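Local coordinates for protein type II restriction enzyme NgoMIV (Neisseria gonorrhoeae, PDB 1FIU) that recognises the double-stranded DNA sequence 5'-GCCGGC-3' and cleaves it after the first G, as a magnesium-dependent homotetrameric type II restriction endonuclease, at residues I[93-98]-I[105-110]; I[158-163]-I[169-174]. All coordinates share one frame; numbering follows the deposited sequence.

Contact 1 of 2, residues I[93-98]-I[105-110]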
# COMPACT_ATOMS: atom_id res chain seq x y z
N ASN I 93 27.79 9.63 -5.72
CA ASN I 93 27.65 11.05 -5.47
C ASN I 93 26.69 11.19 -4.30
O ASN I 93 25.71 10.46 -4.19
CB ASN I 93 27.07 11.76 -6.68
CG ASN I 93 27.92 11.56 -7.92
OD1 ASN I 93 29.11 11.90 -7.93
ND2 ASN I 93 27.32 10.99 -8.96
N VAL I 94 26.99 12.12 -3.41
CA VAL I 94 26.12 12.35 -2.25
C VAL I 94 25.78 13.82 -2.26
O VAL I 94 26.68 14.66 -2.34
CB VAL I 94 26.83 12.03 -0.92
CG1 VAL I 94 25.87 12.29 0.26
CG2 VAL I 94 27.31 10.61 -0.91
N LYS I 95 24.51 14.17 -2.20
CA LYS I 95 24.20 15.58 -2.19
C LYS I 95 22.91 16.00 -1.53
O LYS I 95 21.91 15.28 -1.50
CB LYS I 95 24.23 16.16 -3.60
CG LYS I 95 23.02 15.83 -4.44
CD LYS I 95 23.01 16.62 -5.74
CE LYS I 95 21.78 16.29 -6.56
NZ LYS I 95 21.79 16.92 -7.92
N GLN I 96 22.98 17.20 -0.96
CA GLN I 96 21.85 17.81 -0.32
C GLN I 96 21.05 18.33 -1.50
O GLN I 96 21.58 19.05 -2.36
CB GLN I 96 22.33 18.93 0.61
CG GLN I 96 21.21 19.72 1.18
CD GLN I 96 21.67 20.82 2.09
OE1 GLN I 96 22.82 21.28 2.03
NE2 GLN I 96 20.77 21.28 2.94
N VAL I 97 19.79 17.95 -1.58
CA VAL I 97 18.99 18.35 -2.72
C VAL I 97 18.48 19.78 -2.75
O VAL I 97 18.81 20.53 -3.67
CB VAL I 97 17.79 17.41 -2.89
CG1 VAL I 97 17.02 17.79 -4.15
CG2 VAL I 97 18.28 15.97 -3.00
N GLY I 98 17.66 20.15 -1.77
CA GLY I 98 17.10 21.49 -1.74
C GLY I 98 15.74 21.52 -2.42
O GLY I 98 15.65 21.23 -3.62
N ILE I 105 14.25 13.89 -8.63
CA ILE I 105 14.30 12.43 -8.67
C ILE I 105 14.07 11.85 -10.05
O ILE I 105 14.46 10.71 -10.29
CB ILE I 105 13.29 11.70 -7.73
CG1 ILE I 105 11.86 12.14 -8.03
CG2 ILE I 105 13.68 11.87 -6.27
CD1 ILE I 105 10.84 11.22 -7.43
N ALA I 106 13.44 12.62 -10.95
CA ALA I 106 13.22 12.10 -12.31
C ALA I 106 14.51 12.10 -13.12
O ALA I 106 14.53 11.64 -14.27
CB ALA I 106 12.14 12.90 -13.05
N ARG I 107 15.59 12.62 -12.55
CA ARG I 107 16.87 12.58 -13.25
C ARG I 107 17.50 11.21 -13.06
O ARG I 107 18.53 10.91 -13.66
CB ARG I 107 17.82 13.66 -12.72
CG ARG I 107 17.20 15.05 -12.75
CD ARG I 107 18.23 16.16 -12.79
NE ARG I 107 19.19 16.11 -11.70
CZ ARG I 107 20.11 17.05 -11.49
NH1 ARG I 107 20.18 18.10 -12.29
NH2 ARG I 107 20.95 16.95 -10.47
N TYR I 108 16.87 10.37 -12.23
CA TYR I 108 17.41 9.04 -11.95
C TYR I 108 16.55 7.95 -12.55
O TYR I 108 15.33 8.06 -12.68
CB TYR I 108 17.57 8.87 -10.43
CG TYR I 108 18.41 10.01 -9.92
CD1 TYR I 108 17.82 11.08 -9.27
CD2 TYR I 108 19.76 10.10 -10.27
CE1 TYR I 108 18.56 12.25 -8.98
CE2 TYR I 108 20.50 11.25 -10.00
CZ TYR I 108 19.89 12.32 -9.36
OH TYR I 108 20.61 13.48 -9.15
N GLN I 109 17.23 6.89 -12.92
CA GLN I 109 16.60 5.81 -13.63
C GLN I 109 15.27 5.26 -13.15
O GLN I 109 14.33 5.15 -13.93
CB GLN I 109 17.61 4.69 -13.74
CG GLN I 109 17.43 3.88 -14.96
CD GLN I 109 18.60 2.96 -15.18
OE1 GLN I 109 19.76 3.39 -15.30
NE2 GLN I 109 18.30 1.67 -15.23
N GLN I 110 15.19 4.92 -11.86
CA GLN I 110 13.96 4.33 -11.37
C GLN I 110 12.75 5.24 -11.37
O GLN I 110 11.64 4.76 -11.22
CB GLN I 110 14.14 3.78 -9.95
CG GLN I 110 15.37 2.91 -9.79
CD GLN I 110 16.48 3.67 -9.12
OE1 GLN I 110 17.00 4.66 -9.66
NE2 GLN I 110 16.84 3.23 -7.91

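Contact 2 of 2, residues I[158-163]-I[169-174]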
# COMPACT_ATOMS: atom_id res chain seq x y z
N PHE I 158 35.60 -11.38 -20.51
CA PHE I 158 34.74 -10.86 -21.56
C PHE I 158 33.29 -11.33 -21.28
O PHE I 158 32.88 -12.39 -21.73
CB PHE I 158 35.20 -11.40 -22.92
CG PHE I 158 34.36 -10.93 -24.09
CD1 PHE I 158 33.83 -9.65 -24.14
CD2 PHE I 158 34.14 -11.79 -25.18
CE1 PHE I 158 33.08 -9.21 -25.24
CE2 PHE I 158 33.39 -11.34 -26.29
CZ PHE I 158 32.87 -10.06 -26.31
N LEU I 159 32.55 -10.52 -20.53
CA LEU I 159 31.17 -10.84 -20.13
C LEU I 159 30.08 -10.34 -21.07
O LEU I 159 29.10 -11.05 -21.31
CB LEU I 159 30.89 -10.31 -18.72
CG LEU I 159 31.83 -10.71 -17.57
CD1 LEU I 159 31.28 -10.15 -16.24
CD2 LEU I 159 31.94 -12.24 -17.50
N VAL I 160 30.22 -9.12 -21.57
CA VAL I 160 29.19 -8.56 -22.45
C VAL I 160 29.73 -7.80 -23.68
O VAL I 160 30.87 -7.32 -23.69
CB VAL I 160 28.27 -7.55 -21.68
CG1 VAL I 160 27.62 -8.23 -20.45
CG2 VAL I 160 29.09 -6.29 -21.25
N ASP I 161 28.88 -7.75 -24.71
CA ASP I 161 29.16 -6.92 -25.89
C ASP I 161 27.85 -6.17 -26.15
O ASP I 161 26.98 -6.17 -25.28
CB ASP I 161 29.65 -7.75 -27.10
CG ASP I 161 28.60 -8.66 -27.70
OD1 ASP I 161 27.43 -8.72 -27.26
OD2 ASP I 161 28.99 -9.34 -28.67
N GLU I 162 27.69 -5.53 -27.30
CA GLU I 162 26.48 -4.74 -27.56
C GLU I 162 25.19 -5.50 -27.87
O GLU I 162 24.13 -4.88 -28.00
CB GLU I 162 26.72 -3.75 -28.72
CG GLU I 162 26.78 -4.42 -30.09
CD GLU I 162 28.16 -4.94 -30.48
OE1 GLU I 162 29.07 -5.06 -29.61
OE2 GLU I 162 28.34 -5.24 -31.68
N ASN I 163 25.27 -6.82 -27.96
CA ASN I 163 24.10 -7.63 -28.29
C ASN I 163 23.56 -8.52 -27.18
O ASN I 163 22.72 -9.38 -27.45
CB ASN I 163 24.41 -8.50 -29.51
CG ASN I 163 24.78 -7.68 -30.72
OD1 ASN I 163 24.09 -6.73 -31.07
ND2 ASN I 163 25.87 -8.04 -31.37
N SER I 169 20.44 -1.96 -16.21
CA SER I 169 20.46 -0.62 -15.66
C SER I 169 21.83 0.03 -15.51
O SER I 169 21.96 1.24 -15.68
CB SER I 169 19.78 -0.62 -14.29
OG SER I 169 18.41 -0.99 -14.44
N LEU I 170 22.85 -0.76 -15.18
CA LEU I 170 24.17 -0.19 -14.97
C LEU I 170 24.90 0.22 -16.21
O LEU I 170 25.90 0.92 -16.12
CB LEU I 170 25.07 -1.17 -14.24
CG LEU I 170 24.75 -1.31 -12.76
CD1 LEU I 170 25.48 -2.53 -12.18
CD2 LEU I 170 25.23 -0.03 -12.04
N ARG I 171 24.41 -0.20 -17.38
CA ARG I 171 25.16 0.14 -18.58
C ARG I 171 24.93 1.53 -19.09
O ARG I 171 23.81 1.97 -19.28
CB ARG I 171 24.91 -0.92 -19.66
CG ARG I 171 25.51 -2.24 -19.21
CD ARG I 171 25.30 -3.35 -20.22
NE ARG I 171 26.25 -3.24 -21.34
CZ ARG I 171 26.25 -4.07 -22.36
NH1 ARG I 171 25.35 -5.05 -22.40
NH2 ARG I 171 27.15 -3.94 -23.33
N ALA I 172 26.05 2.23 -19.26
CA ALA I 172 26.05 3.61 -19.72
C ALA I 172 25.67 3.70 -21.21
O ALA I 172 26.00 2.80 -21.99
CB ALA I 172 27.44 4.21 -19.50
N GLY I 173 24.95 4.76 -21.57
CA GLY I 173 24.58 4.95 -22.97
C GLY I 173 23.21 4.58 -23.53
O GLY I 173 22.84 5.11 -24.58
N ASN I 174 22.46 3.68 -22.89
CA ASN I 174 21.14 3.30 -23.43
C ASN I 174 20.22 4.52 -23.43
O ASN I 174 19.01 4.41 -23.62
CB ASN I 174 20.51 2.19 -22.55
CG ASN I 174 19.27 1.54 -23.19
OD1 ASN I 174 18.86 1.89 -24.30
ND2 ASN I 174 18.68 0.58 -22.48

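Contact 1 of 2, residues I[93-98]-I[105-110]
K95 runs straight and R107 is bent, and their terminal nitrogens come together at the edge of the R107 guanidinium. In K95, CG sits between the backbone N and the carbonyl carbon (chi1 76°). Beyond CG the chain is fully extended and carries the amine away from the strand. In R107 the chain turns at chi3 (-56°), which swings the guanidinium over to K95. The two side chains cross at about a right angle. K95 NZ lies 2.7 Å from R107 NH2, near the plane of the guanidinium. Both atoms are donors, so this is no hydrogen bond. They are gathered round one carboxylate oxygen: E104 OE2 forms salt bridges with K95 NZ and R107 NH2 and a hydrogen bond with Y108 OH, and its negative charge probably offsets the two positive ones. The phenol is the third member of the cluster. Y108 OH is 3.8 Å from K95 NZ. R107 CB packs over one face of the Y108 ring, 4.0 Å above the plane and offset toward the rim. The buried Y108 side chain also touches T144 and I142 of strand 141-145, the latter backbone-paired with K95, and L180 of strand 179-187. The backbone is shaped by the 3-10 segment, where Y108 N bonds to I105 O at 3.1 Å. The K95 side chain lies about 10 Å from that of D140, a magnesium ligand. K95, on edge strand 92-96 of the mixed sheet, is joined through the E104 carboxylate to R107 and Y108 in the loop that follows, in a nuclease of the PDDEXK clan.

Contact 2 of 2, residues I[158-163]-I[169-174]
V160 and D161 receive the guanidinium of R171 on its face and at its edge. The methyl V160 CG2 lies 3.7 Å above the guanidinium plane, over its centre. V160 CB is 3.9 Å from R171 NH1. The edge is used by the carbonyl of D161. R171 NH2 donates to D161 O over 3.0 Å, and the bond is nearly straight (N-H...O 165°). The oxygen lies in the guanidinium plane, but NH2 stands well above the plane of the carbonyl, 65° out of it. R171 reaches this place by a bend at chi3 (78°) after a straight start. The accepting carbonyl belongs to an Asx turn: D161 OD1 takes the backbone N-H of N163 at 3.0 Å, from above the carboxylate plane. The D161 carboxylate is thus engaged in the turn, and D161 meets R171 through its main chain. The main charge partner of R171 is D150, which forms a salt bridge with NH2, while R171 NH1 bonds to A165 O in the intervening loop. I153 of helix 150-153 packs against both V160 and R171, and N154 OD1 accepts from the backbone N of L159 and of V160. Farther out lies a second subunit: its M1 packs on D161 and N163, and D283 of that subunit accepts a hydrogen bond from S169 N.

Strand 92-96 comes first along the chain, at one edge of the mixed sheet. Contact 1 closes the short loop that follows it, residues 99-104, and ties this edge to the segment before helix 113-121. The chain then passes through helix 125-131, strand 141-145 and helix 150-153. Contact 2 closes a second short loop, residues 164-168, before strand 179-187. The two contacts follow in series and neither nest nor cross. The centres of contact 1 and contact 2 are about 23 Å apart. They still touch, because Q109 of contact 1 lies beside S169 of contact 2. Both residues also pack on L179. Contact 1 belongs to the sheet region, and contact 2 to an outlying arm that meets another subunit.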